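Local coordinates for 4-hydroxybutyrate CoA-transferase (Porphyromonas gingivalis, PDB 3EH7), which probably transfers coenzyme A between acyl-CoA thioesters and small carboxylic acids such as acetate or 4-hydroxybutyrate, at residues Glu20-Ile25 / Val44-Gln49; Ser111-Asp116 / Ala149-Leu154. All coordinates share one frame; numbering follows the deposited sequence.

Contact 1. Residues Glu20-Ile25 / Val44-Gln49; sequences EAVKHI and VDALVQ
A buried apolar contact packs helix 18-22 and the turn that follows it against helix 41-49 in the N-terminal part of the chain, joining Val22 and Ile25 to Ala46 and Leu47. No hydrogen bond crosses it. Val22 is central: its CG2 rests 3.8 Å from CB of Ala46, whose single methyl lets the branched valine come close to the helix backbone. With CG1 beside the backbone N (chi1 -55°), CG2 is the branch left to meet Ala46. The end of Leu47 swings in toward the other segment, and its CD2 lies 4.1 Å from Val22 CB and 3.9 Å from Ile25 CD1. Ile25 and Leu47, long enough to bridge the gap, cross at about a right angle and touch through these methyls. A type I turn from Val22 to Ile25, with Ile25 N bonded to Val22 O at 3.0 Å, places both residues toward the partner helix. Phe54 extends the apolar cluster beside Ile25 and Leu47. Helix 41-49 links the parallel neighbours 30-33 and 58-60 as a beta-alpha-beta unit, and helix 18-22, which follows edge strand 15-16, packs against it in the Rossmann-like N-terminal domain.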
loop_
_atom_site.group_PDB
_atom_site.type_symbol
_atom_site.label_atom_id
_atom_site.label_comp_id
_atom_site.label_asym_id
_atom_site.label_seq_id
_atom_site.Cartn_x
_atom_site.Cartn_y
_atom_site.Cartn_z
ATOM N N GLU A 20 -16.992 34.510 21.018
ATOM C CA GLU A 20 -16.151 34.429 22.212
ATOM C C GLU A 20 -15.209 33.198 22.147
ATOM O O GLU A 20 -14.017 33.312 22.428
ATOM C CB GLU A 20 -17.042 34.362 23.448
ATOM C CG GLU A 20 -16.345 34.137 24.795
ATOM C CD GLU A 20 -15.264 35.166 25.112
ATOM O OE1 GLU A 20 -15.373 36.329 24.628
ATOM O OE2 GLU A 20 -14.314 34.796 25.857
ATOM N N ALA A 21 -15.746 32.047 21.756
ATOM C CA ALA A 21 -14.950 30.811 21.667
ATOM C C ALA A 21 -13.783 30.941 20.684
ATOM O O ALA A 21 -12.640 30.725 21.075
ATOM C CB ALA A 21 -15.840 29.570 21.312
ATOM N N VAL A 22 -14.049 31.320 19.431
ATOM C CA VAL A 22 -13.000 31.302 18.398
ATOM C C VAL A 22 -11.941 32.390 18.627
ATOM O O VAL A 22 -10.827 32.314 18.089
ATOM C CB VAL A 22 -13.568 31.412 16.933
ATOM C CG1 VAL A 22 -14.589 30.320 16.668
ATOM C CG2 VAL A 22 -14.156 32.817 16.637
ATOM N N LYS A 23 -12.308 33.395 19.417
ATOM C CA LYS A 23 -11.414 34.481 19.849
ATOM C C LYS A 23 -10.080 33.962 20.426
ATOM O O LYS A 23 -9.051 34.633 20.317
ATOM C CB LYS A 23 -12.137 35.320 20.909
ATOM C CG LYS A 23 -11.571 36.686 21.174
ATOM C CD LYS A 23 -12.338 37.391 22.305
ATOM C CE LYS A 23 -12.152 36.684 23.665
ATOM N NZ LYS A 23 -12.394 37.597 24.840
ATOM N N HIS A 24 -10.116 32.782 21.045
ATOM C CA HIS A 24 -8.953 32.197 21.721
ATOM C C HIS A 24 -8.021 31.406 20.815
ATOM O O HIS A 24 -7.035 30.848 21.286
ATOM C CB HIS A 24 -9.422 31.337 22.906
ATOM C CG HIS A 24 -10.261 32.100 23.880
ATOM N ND1 HIS A 24 -9.723 32.984 24.786
ATOM C CD2 HIS A 24 -11.602 32.158 24.051
ATOM C CE1 HIS A 24 -10.692 33.536 25.496
ATOM N NE2 HIS A 24 -11.844 33.049 25.068
ATOM N N ILE A 25 -8.332 31.363 19.523
ATOM C CA ILE A 25 -7.402 30.841 18.541
ATOM C C ILE A 25 -6.373 31.922 18.275
ATOM O O ILE A 25 -6.721 33.093 18.239
ATOM C CB ILE A 25 -8.081 30.513 17.215
ATOM C CG1 ILE A 25 -9.237 29.523 17.414
ATOM C CG2 ILE A 25 -7.040 29.950 16.228
ATOM C CD1 ILE A 25 -10.030 29.261 16.145
ATOM N N VAL A 44 -17.666 28.243 12.512
ATOM C CA VAL A 44 -17.126 28.604 11.209
ATOM C C VAL A 44 -17.587 30.002 10.831
ATOM O O VAL A 44 -16.788 30.800 10.353
ATOM C CB VAL A 44 -17.491 27.597 10.097
ATOM C CG1 VAL A 44 -17.267 28.230 8.708
ATOM C CG2 VAL A 44 -16.651 26.358 10.216
ATOM N N ASP A 45 -18.860 30.315 11.066
ATOM C CA ASP A 45 -19.361 31.664 10.783
ATOM C C ASP A 45 -18.612 32.712 11.585
ATOM O O ASP A 45 -18.254 33.762 11.060
ATOM C CB ASP A 45 -20.842 31.798 11.115
ATOM C CG ASP A 45 -21.733 31.103 10.123
ATOM O OD1 ASP A 45 -21.219 30.533 9.143
ATOM O OD2 ASP A 45 -22.967 31.122 10.323
ATOM N N ALA A 46 -18.399 32.436 12.867
ATOM C CA ALA A 46 -17.618 33.323 13.721
ATOM C C ALA A 46 -16.177 33.464 13.212
ATOM O O ALA A 46 -15.623 34.555 13.224
ATOM C CB ALA A 46 -17.640 32.834 15.173
ATOM N N LEU A 47 -15.577 32.369 12.755
ATOM C CA LEU A 47 -14.239 32.422 12.146
ATOM C C LEU A 47 -14.135 33.389 10.969
ATOM O O LEU A 47 -13.223 34.210 10.938
ATOM C CB LEU A 47 -13.802 31.044 11.645
ATOM C CG LEU A 47 -13.031 30.178 12.618
ATOM C CD1 LEU A 47 -12.575 28.918 11.880
ATOM C CD2 LEU A 47 -11.862 30.963 13.196
ATOM N N VAL A 48 -15.041 33.292 9.997
ATOM C CA VAL A 48 -14.986 34.196 8.841
ATOM C C VAL A 48 -15.233 35.655 9.268
ATOM O O VAL A 48 -14.712 36.576 8.641
ATOM C CB VAL A 48 -15.971 33.822 7.691
ATOM C CG1 VAL A 48 -16.022 32.299 7.466
ATOM C CG2 VAL A 48 -17.365 34.423 7.927
ATOM N N GLN A 49 -16.008 35.854 10.335
ATOM C CA GLN A 49 -16.306 37.190 10.845
ATOM C C GLN A 49 -15.063 37.865 11.416
ATOM O O GLN A 49 -14.844 39.054 11.203
ATOM C CB GLN A 49 -17.393 37.115 11.923
ATOM C CG GLN A 49 -18.171 38.388 12.111
ATOM C CD GLN A 49 -18.774 38.871 10.804
ATOM O OE1 GLN A 49 -18.957 38.081 9.866
ATOM N NE2 GLN A 49 -19.067 40.171 10.722
#

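Contact 2. Residues Ser111-Asp116 / Ala149-Leu154; sequences SMIRKD and AESAHL
Arg114 and Ser151 bring the two backbones nearest, their CA atoms 6.2 Å apart, where the last turn of helix 109-114 meets the region around Ser151, toward the close of helix 145-151. The first of these helices gives way at Lys115, whose N still bonds to Ser111 O. Small Ser151 suits so close an approach. Its CB lies 3.6 Å from CG2 of Ile113, a branched aliphatic residue that offers this methyl anti to its backbone N, while Ser151 OG stands alongside the methylenes of Arg114, 3.6 Å from CG. Neither approach is a hydrogen bond. Arginine suits its place by being apolar at the base and charged at the end: its chain bends at chi3 (-69°), and its guanidinium group faces Glu150 across a water. Arg114 NH1 donates to that water at 3.1 Å, and the water donates to Glu150 OE1 at 2.6 Å. Both side chains also have a direct salt-bridge partner through their other terminal atom, Arg114 NH2 with Asp296 and Glu150 OE2 with Lys146. Chemically, then, the two segments meet through a small, largely apolar touch, and the opposite charges beside it are linked through water rather than by direct contact.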
loop_
_atom_site.group_PDB
_atom_site.type_symbol
_atom_site.label_atom_id
_atom_site.label_comp_id
_atom_site.label_asym_id
_atom_site.label_seq_id
_atom_site.Cartn_x
_atom_site.Cartn_y
_atom_site.Cartn_z
ATOM N N SER A 111 -2.860 8.601 14.509
ATOM C CA SER A 111 -1.548 8.397 15.156
ATOM C C SER A 111 -0.584 9.547 14.858
ATOM O O SER A 111 0.204 9.954 15.717
ATOM C CB SER A 111 -0.932 7.061 14.767
ATOM O OG SER A 111 -0.776 7.000 13.362
HETATM N N MSE A 112 -0.660 10.096 13.651
HETATM C CA MSE A 112 0.148 11.246 13.278
HETATM C C MSE A 112 -0.229 12.462 14.131
HETATM O O MSE A 112 0.629 13.294 14.479
HETATM C CB MSE A 112 -0.026 11.539 11.790
HETATM C CG MSE A 112 0.719 12.749 11.325
HETATM SE SE MSE A 112 0.650 13.055 9.421
HETATM C CE MSE A 112 1.781 11.523 8.825
ATOM N N ILE A 113 -1.512 12.561 14.472
ATOM C CA ILE A 113 -1.970 13.618 15.345
ATOM C C ILE A 113 -1.443 13.355 16.757
ATOM O O ILE A 113 -0.887 14.246 17.376
ATOM C CB ILE A 113 -3.537 13.754 15.368
ATOM C CG1 ILE A 113 -4.031 14.330 14.045
ATOM C CG2 ILE A 113 -3.993 14.655 16.555
ATOM C CD1 ILE A 113 -5.548 14.381 13.923
ATOM N N ARG A 114 -1.598 12.128 17.249
ATOM C CA ARG A 114 -1.156 11.793 18.608
ATOM C C ARG A 114 0.345 11.893 18.787
ATOM O O ARG A 114 0.797 12.194 19.882
ATOM C CB ARG A 114 -1.593 10.394 19.036
ATOM C CG ARG A 114 -3.025 10.324 19.491
ATOM C CD ARG A 114 -3.330 8.968 20.076
ATOM N NE ARG A 114 -3.315 7.932 19.050
ATOM C CZ ARG A 114 -4.356 7.610 18.266
ATOM N NH1 ARG A 114 -5.533 8.248 18.352
ATOM N NH2 ARG A 114 -4.225 6.635 17.387
ATOM N N LYS A 115 1.108 11.632 17.731
ATOM C CA LYS A 115 2.558 11.763 17.788
ATOM C C LYS A 115 3.072 13.173 17.469
ATOM O O LYS A 115 4.271 13.361 17.246
ATOM C CB LYS A 115 3.193 10.779 16.831
ATOM C CG LYS A 115 3.011 9.352 17.251
ATOM C CD LYS A 115 3.373 8.424 16.085
ATOM C CE LYS A 115 3.166 6.956 16.462
ATOM N NZ LYS A 115 4.148 6.563 17.517
ATOM N N ASP A 116 2.175 14.161 17.450
ATOM C CA ASP A 116 2.521 15.525 17.060
ATOM C C ASP A 116 3.255 15.663 15.726
ATOM O O ASP A 116 3.825 16.713 15.439
ATOM C CB ASP A 116 3.336 16.198 18.167
ATOM C CG ASP A 116 2.522 17.163 18.992
ATOM O OD1 ASP A 116 1.277 17.209 18.881
ATOM O OD2 ASP A 116 3.154 17.895 19.782
ATOM N N ALA A 149 -9.932 16.108 18.815
ATOM C CA ALA A 149 -10.449 16.596 20.089
ATOM C C ALA A 149 -9.675 15.976 21.261
ATOM O O ALA A 149 -9.486 16.617 22.281
ATOM C CB ALA A 149 -11.929 16.299 20.232
ATOM N N GLU A 150 -9.218 14.742 21.115
ATOM C CA GLU A 150 -8.549 14.094 22.224
ATOM C C GLU A 150 -7.110 14.510 22.354
ATOM O O GLU A 150 -6.492 14.204 23.349
ATOM C CB GLU A 150 -8.620 12.571 22.083
ATOM C CG GLU A 150 -10.030 12.027 22.259
ATOM C CD GLU A 150 -10.167 10.584 21.811
ATOM O OE1 GLU A 150 -9.276 10.058 21.067
ATOM O OE2 GLU A 150 -11.186 9.989 22.183
ATOM N N SER A 151 -6.565 15.162 21.327
ATOM C CA SER A 151 -5.185 15.587 21.344
ATOM C C SER A 151 -4.924 17.093 21.367
ATOM O O SER A 151 -3.848 17.490 21.742
ATOM C CB SER A 151 -4.449 14.993 20.143
ATOM O OG SER A 151 -4.084 13.669 20.442
ATOM N N ALA A 152 -5.868 17.919 20.936
ATOM C CA ALA A 152 -5.602 19.353 20.739
ATOM C C ALA A 152 -5.413 20.068 22.055
ATOM O O ALA A 152 -6.063 19.763 23.044
ATOM C CB ALA A 152 -6.705 20.015 19.953
ATOM N N HIS A 153 -4.548 21.074 22.011
ATOM C CA HIS A 153 -4.233 21.947 23.137
ATOM C C HIS A 153 -5.500 22.636 23.649
ATOM O O HIS A 153 -5.700 22.802 24.866
ATOM C CB HIS A 153 -3.234 22.989 22.626
ATOM C CG HIS A 153 -2.265 23.478 23.651
ATOM N ND1 HIS A 153 -1.313 22.662 24.227
ATOM C CD2 HIS A 153 -2.052 24.720 24.156
ATOM C CE1 HIS A 153 -0.582 23.368 25.076
ATOM N NE2 HIS A 153 -1.012 24.619 25.054
ATOM N N LEU A 154 -6.351 23.046 22.711
ATOM C CA LEU A 154 -7.615 23.754 22.998
ATOM C C LEU A 154 -8.742 23.078 22.233
ATOM O O LEU A 154 -8.603 22.796 21.042
ATOM C CB LEU A 154 -7.523 25.237 22.585
ATOM C CG LEU A 154 -8.731 26.164 22.814
ATOM C CD1 LEU A 154 -8.919 26.555 24.284
ATOM C CD2 LEU A 154 -8.591 27.434 21.975
HETATM O O HOH W 1 -6.709 9.914 20.658
#

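From the N terminus, helix 18-22 comes first; the chain then runs through strand 30-33 to helix 41-49, where contact 1 closes a short loop. Only afterwards does contact 2 open, at helix 109-114, and it closes at 149-154 once the chain has passed through strand 122-127. The two loops therefore follow in series, neither enclosing nor crossing the other. Their centres lie 21 Å apart, yet the contacts touch: His24 O packs 3.8 Å from Leu154 CD2. Leu154 begins strand 154-160, which neighbours 122-127, itself beside 30-33, so both contacts join helices bordering one parallel sheet within the N-terminal family region.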